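Local coordinates for leucyl aminopeptidase (Trypanosoma brucei brucei, PDB 5NTD), which is an M17-family leucyl aminopeptidase, a manganese-bound enzyme that probably removes leucine and similar residues from the amino ends of peptides, at residues F225-F238 against A316-R328. Numbering follows the deposited sequence.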
loop_
_atom_site.group_PDB
_atom_site.type_symbol
_atom_site.label_atom_id
_atom_site.label_comp_id
_atom_site.label_asym_id
_atom_site.label_seq_id
_atom_site.Cartn_x
_atom_site.Cartn_y
_atom_site.Cartn_z
ATOM N N PHE G 225 -7.910 8.978 -35.168
ATOM C CA PHE G 225 -9.231 8.320 -35.096
ATOM C C PHE G 225 -10.228 9.178 -35.908
ATOM O O PHE G 225 -11.014 8.675 -36.702
ATOM C CB PHE G 225 -9.693 8.178 -33.664
ATOM C CG PHE G 225 -10.721 7.090 -33.424
ATOM C CD1 PHE G 225 -11.558 6.609 -34.411
ATOM C CD2 PHE G 225 -10.873 6.585 -32.129
ATOM C CE1 PHE G 225 -12.497 5.634 -34.134
ATOM C CE2 PHE G 225 -11.820 5.596 -31.843
ATOM C CZ PHE G 225 -12.643 5.132 -32.844
ATOM N N THR G 226 -10.149 10.476 -35.704
ATOM C CA THR G 226 -11.011 11.397 -36.435
ATOM C C THR G 226 -10.775 11.288 -37.962
ATOM O O THR G 226 -11.726 11.254 -38.742
ATOM C CB THR G 226 -10.792 12.841 -35.972
ATOM O OG1 THR G 226 -11.164 12.927 -34.590
ATOM C CG2 THR G 226 -11.660 13.829 -36.788
ATOM N N GLU G 227 -9.521 11.270 -38.356
ATOM C CA GLU G 227 -9.174 11.175 -39.787
ATOM C C GLU G 227 -9.685 9.883 -40.381
ATOM O O GLU G 227 -10.128 9.841 -41.529
ATOM C CB GLU G 227 -7.677 11.260 -40.031
ATOM C CG GLU G 227 -7.139 12.667 -39.884
ATOM C CD GLU G 227 -5.612 12.681 -39.925
ATOM O OE1 GLU G 227 -5.050 12.064 -40.866
ATOM O OE2 GLU G 227 -4.971 13.287 -39.024
ATOM N N ILE G 228 -9.602 8.822 -39.606
ATOM C CA ILE G 228 -10.110 7.516 -40.055
ATOM C C ILE G 228 -11.616 7.585 -40.306
ATOM O O ILE G 228 -12.110 7.101 -41.322
ATOM C CB ILE G 228 -9.771 6.404 -39.059
ATOM C CG1 ILE G 228 -8.267 6.114 -39.137
ATOM C CG2 ILE G 228 -10.569 5.128 -39.352
ATOM C CD1 ILE G 228 -7.718 5.412 -37.913
ATOM N N ALA G 229 -12.331 8.191 -39.370
ATOM C CA ALA G 229 -13.772 8.383 -39.519
ATOM C C ALA G 229 -14.097 9.223 -40.778
ATOM O O ALA G 229 -14.992 8.895 -41.552
ATOM C CB ALA G 229 -14.358 9.045 -38.296
ATOM N N GLN G 230 -13.350 10.295 -40.965
ATOM C CA GLN G 230 -13.498 11.158 -42.157
ATOM C C GLN G 230 -13.230 10.390 -43.463
ATOM O O GLN G 230 -13.972 10.518 -44.425
ATOM C CB GLN G 230 -12.573 12.362 -42.068
ATOM C CG GLN G 230 -13.086 13.365 -41.060
ATOM C CD GLN G 230 -12.059 14.388 -40.630
ATOM O OE1 GLN G 230 -10.870 14.101 -40.528
ATOM N NE2 GLN G 230 -12.515 15.597 -40.373
ATOM N N GLY G 231 -12.204 9.567 -43.459
ATOM C CA GLY G 231 -11.881 8.709 -44.598
ATOM C C GLY G 231 -13.038 7.794 -44.983
ATOM O O GLY G 231 -13.397 7.665 -46.168
ATOM N N TYR G 232 -13.619 7.145 -43.984
ATOM C CA TYR G 232 -14.780 6.270 -44.224
ATOM C C TYR G 232 -15.985 7.094 -44.693
ATOM O O TYR G 232 -16.744 6.665 -45.554
ATOM C CB TYR G 232 -15.111 5.439 -43.005
ATOM C CG TYR G 232 -14.279 4.186 -42.950
ATOM C CD1 TYR G 232 -14.576 3.100 -43.767
ATOM C CD2 TYR G 232 -13.213 4.064 -42.050
ATOM C CE1 TYR G 232 -13.804 1.927 -43.713
ATOM C CE2 TYR G 232 -12.441 2.904 -42.002
ATOM C CZ TYR G 232 -12.726 1.839 -42.838
ATOM O OH TYR G 232 -12.004 0.677 -42.789
ATOM N N ALA G 233 -16.128 8.283 -44.151
ATOM C CA ALA G 233 -17.218 9.181 -44.583
ATOM C C ALA G 233 -17.111 9.540 -46.066
ATOM O O ALA G 233 -18.118 9.486 -46.784
ATOM C CB ALA G 233 -17.249 10.438 -43.753
ATOM N N LYS G 234 -15.926 9.893 -46.530
ATOM C CA LYS G 234 -15.726 10.192 -47.990
ATOM C C LYS G 234 -16.075 8.934 -48.796
ATOM O O LYS G 234 -16.801 8.995 -49.778
ATOM C CB LYS G 234 -14.316 10.748 -48.394
ATOM N N ALA G 235 -15.535 7.806 -48.388
ATOM C CA ALA G 235 -15.659 6.563 -49.174
ATOM C C ALA G 235 -17.061 6.047 -49.264
ATOM O O ALA G 235 -17.497 5.604 -50.322
ATOM C CB ALA G 235 -14.757 5.470 -48.615
ATOM N N LEU G 236 -17.767 6.049 -48.159
ATOM C CA LEU G 236 -19.116 5.438 -48.091
ATOM C C LEU G 236 -20.252 6.442 -48.212
ATOM O O LEU G 236 -21.402 6.074 -48.277
ATOM C CB LEU G 236 -19.271 4.639 -46.793
ATOM C CG LEU G 236 -18.347 3.422 -46.700
ATOM C CD1 LEU G 236 -18.395 2.831 -45.302
ATOM C CD2 LEU G 236 -18.747 2.350 -47.720
ATOM N N GLY G 237 -19.917 7.720 -48.199
ATOM C CA GLY G 237 -20.903 8.784 -48.396
ATOM C C GLY G 237 -21.833 9.071 -47.254
ATOM O O GLY G 237 -22.992 9.455 -47.471
ATOM N N PHE G 238 -21.355 8.940 -46.020
ATOM C CA PHE G 238 -22.161 9.398 -44.863
ATOM C C PHE G 238 -21.625 10.710 -44.337
ATOM O O PHE G 238 -20.539 11.145 -44.683
ATOM C CB PHE G 238 -22.300 8.326 -43.773
ATOM C CG PHE G 238 -20.983 7.846 -43.195
ATOM C CD1 PHE G 238 -20.291 8.626 -42.255
ATOM C CD2 PHE G 238 -20.431 6.626 -43.593
ATOM C CE1 PHE G 238 -19.073 8.202 -41.740
ATOM C CE2 PHE G 238 -19.212 6.209 -43.078
ATOM C CZ PHE G 238 -18.549 6.985 -42.146
ATOM N N ALA G 316 -15.833 3.367 -28.381
ATOM C CA ALA G 316 -15.891 4.213 -29.602
ATOM C C ALA G 316 -15.662 3.371 -30.865
ATOM O O ALA G 316 -16.317 3.548 -31.871
ATOM C CB ALA G 316 -14.891 5.347 -29.541
ATOM N N ALA G 317 -14.708 2.478 -30.785
ATOM C CA ALA G 317 -14.430 1.580 -31.884
ATOM C C ALA G 317 -15.636 0.690 -32.162
ATOM O O ALA G 317 -15.977 0.446 -33.319
ATOM C CB ALA G 317 -13.208 0.715 -31.615
ATOM N N ALA G 318 -16.262 0.212 -31.104
ATOM C CA ALA G 318 -17.406 -0.666 -31.240
ATOM C C ALA G 318 -18.573 0.027 -31.989
ATOM O O ALA G 318 -19.103 -0.501 -32.945
ATOM C CB ALA G 318 -17.884 -1.155 -29.892
ATOM N N VAL G 319 -18.953 1.207 -31.522
ATOM C CA VAL G 319 -20.038 1.948 -32.158
ATOM C C VAL G 319 -19.651 2.408 -33.567
ATOM O O VAL G 319 -20.463 2.389 -34.484
ATOM C CB VAL G 319 -20.551 3.140 -31.339
ATOM C CG1 VAL G 319 -21.116 2.646 -30.016
ATOM C CG2 VAL G 319 -19.500 4.208 -31.116
ATOM N N PHE G 320 -18.412 2.807 -33.727
ATOM C CA PHE G 320 -17.921 3.221 -35.043
ATOM C C PHE G 320 -18.080 2.099 -36.051
ATOM O O PHE G 320 -18.592 2.280 -37.138
ATOM C CB PHE G 320 -16.461 3.649 -34.987
ATOM C CG PHE G 320 -15.898 4.052 -36.314
ATOM C CD1 PHE G 320 -16.484 5.071 -37.047
ATOM C CD2 PHE G 320 -14.763 3.425 -36.838
ATOM C CE1 PHE G 320 -15.950 5.468 -38.272
ATOM C CE2 PHE G 320 -14.230 3.810 -38.060
ATOM C CZ PHE G 320 -14.835 4.833 -38.784
ATOM N N CYS G 321 -17.608 0.915 -35.687
ATOM C CA CYS G 321 -17.594 -0.214 -36.621
ATOM C C CYS G 321 -19.001 -0.788 -36.831
ATOM O O CYS G 321 -19.326 -1.266 -37.912
ATOM C CB CYS G 321 -16.603 -1.260 -36.196
ATOM S SG CYS G 321 -14.879 -0.676 -36.285
ATOM N N GLY G 322 -19.810 -0.770 -35.801
ATOM C CA GLY G 322 -21.223 -1.190 -35.914
ATOM C C GLY G 322 -21.960 -0.275 -36.886
ATOM O O GLY G 322 -22.760 -0.701 -37.706
ATOM N N PHE G 323 -21.659 1.012 -36.761
ATOM C CA PHE G 323 -22.131 2.035 -37.699
ATOM C C PHE G 323 -21.685 1.694 -39.127
ATOM O O PHE G 323 -22.478 1.749 -40.059
ATOM C CB PHE G 323 -21.633 3.391 -37.305
ATOM C CG PHE G 323 -22.067 4.495 -38.218
ATOM C CD1 PHE G 323 -23.221 5.206 -37.967
ATOM C CD2 PHE G 323 -21.263 4.896 -39.266
ATOM C CE1 PHE G 323 -23.584 6.290 -38.759
ATOM C CE2 PHE G 323 -21.615 5.972 -40.071
ATOM C CZ PHE G 323 -22.776 6.671 -39.816
ATOM N N LEU G 324 -20.406 1.395 -39.304
ATOM C CA LEU G 324 -19.869 1.073 -40.657
ATOM C C LEU G 324 -20.591 -0.120 -41.252
ATOM O O LEU G 324 -20.956 -0.112 -42.429
ATOM C CB LEU G 324 -18.382 0.779 -40.655
ATOM C CG LEU G 324 -17.470 1.977 -40.380
ATOM C CD1 LEU G 324 -16.019 1.518 -40.475
ATOM C CD2 LEU G 324 -17.736 3.138 -41.333
ATOM N N THR G 325 -20.834 -1.137 -40.434
ATOM C CA THR G 325 -21.530 -2.313 -40.923
ATOM C C THR G 325 -22.932 -1.953 -41.389
ATOM O O THR G 325 -23.386 -2.403 -42.440
ATOM C CB THR G 325 -21.616 -3.390 -39.861
ATOM O OG1 THR G 325 -20.283 -3.813 -39.580
ATOM C CG2 THR G 325 -22.417 -4.600 -40.381
ATOM N N ALA G 326 -23.625 -1.156 -40.596
ATOM C CA ALA G 326 -24.976 -0.720 -40.938
ATOM C C ALA G 326 -24.977 0.025 -42.289
ATOM O O ALA G 326 -25.917 -0.144 -43.083
ATOM C CB ALA G 326 -25.564 0.167 -39.867
ATOM N N VAL G 327 -23.952 0.857 -42.516
ATOM C CA VAL G 327 -23.860 1.623 -43.777
ATOM C C VAL G 327 -23.557 0.677 -44.937
ATOM O O VAL G 327 -24.214 0.688 -45.981
ATOM C CB VAL G 327 -22.795 2.705 -43.737
ATOM C CG1 VAL G 327 -22.614 3.336 -45.116
ATOM C CG2 VAL G 327 -23.190 3.769 -42.726
ATOM N N ARG G 328 -22.579 -0.170 -44.727
ATOM C CA ARG G 328 -22.166 -1.109 -45.777
ATOM C C ARG G 328 -23.274 -2.103 -46.167
ATOM O O ARG G 328 -23.431 -2.397 -47.349
ATOM C CB ARG G 328 -20.909 -1.874 -45.398
ATOM C CG ARG G 328 -19.672 -1.054 -45.610
ATOM C CD ARG G 328 -18.458 -1.719 -45.006
ATOM N NE ARG G 328 -17.225 -1.198 -45.596
ATOM C CZ ARG G 328 -15.997 -1.348 -45.075
ATOM N NH1 ARG G 328 -15.806 -2.036 -43.934
ATOM N NH2 ARG G 328 -14.959 -0.812 -45.703
HETATM O O HOH W 1 -12.041 -0.537 -46.047
HETATM O O HOH W 2 -12.845 -1.717 -43.434
#
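Phe320 is the knob of this contact, its ring pushed into a hole lined by Phe225, Ile228, Ala229 and Tyr232. With CG anti to the backbone N (chi1 179°), the ring reaches straight across to helix 222-236, and Phe320 CZ stops 3.7 Å from Tyr232 CD2. Phe225 turns its edge toward the Phe320 face, the planes 80° apart, while Phe320 in turn directs its own edge, off-centre, at the Tyr232 face. Leu324 CD1 sits over the centre of a Tyr232 face, 3.8 Å from the centroid, in a CH-pi contact. Segments 225-236 and 316-328 run almost parallel, their axes 11.7 Å apart at closest approach, side by side against the central mixed sheet of the catalytic domain, where Phe320 and Phe323 both rest on Leu272 of strand 268-274. Past the turn at Gly237, Phe238 folds back between the helices; Phe323 meets it edge-to-face, CE2 over the centre of one face, with Ala233 CA over the other, offset toward the ring's rim. Leu236 crosses Arg328 at about a right angle, both methyls meeting CG; the arginine then extends to NE, bringing Arg328 NH2 to the Tyr232 edge, 3.6 Å from Tyr232 CE1. Tyr232 OH bonds to Cys19 O, and a water donates to that hydroxyl while accepting from Arg328 NH1.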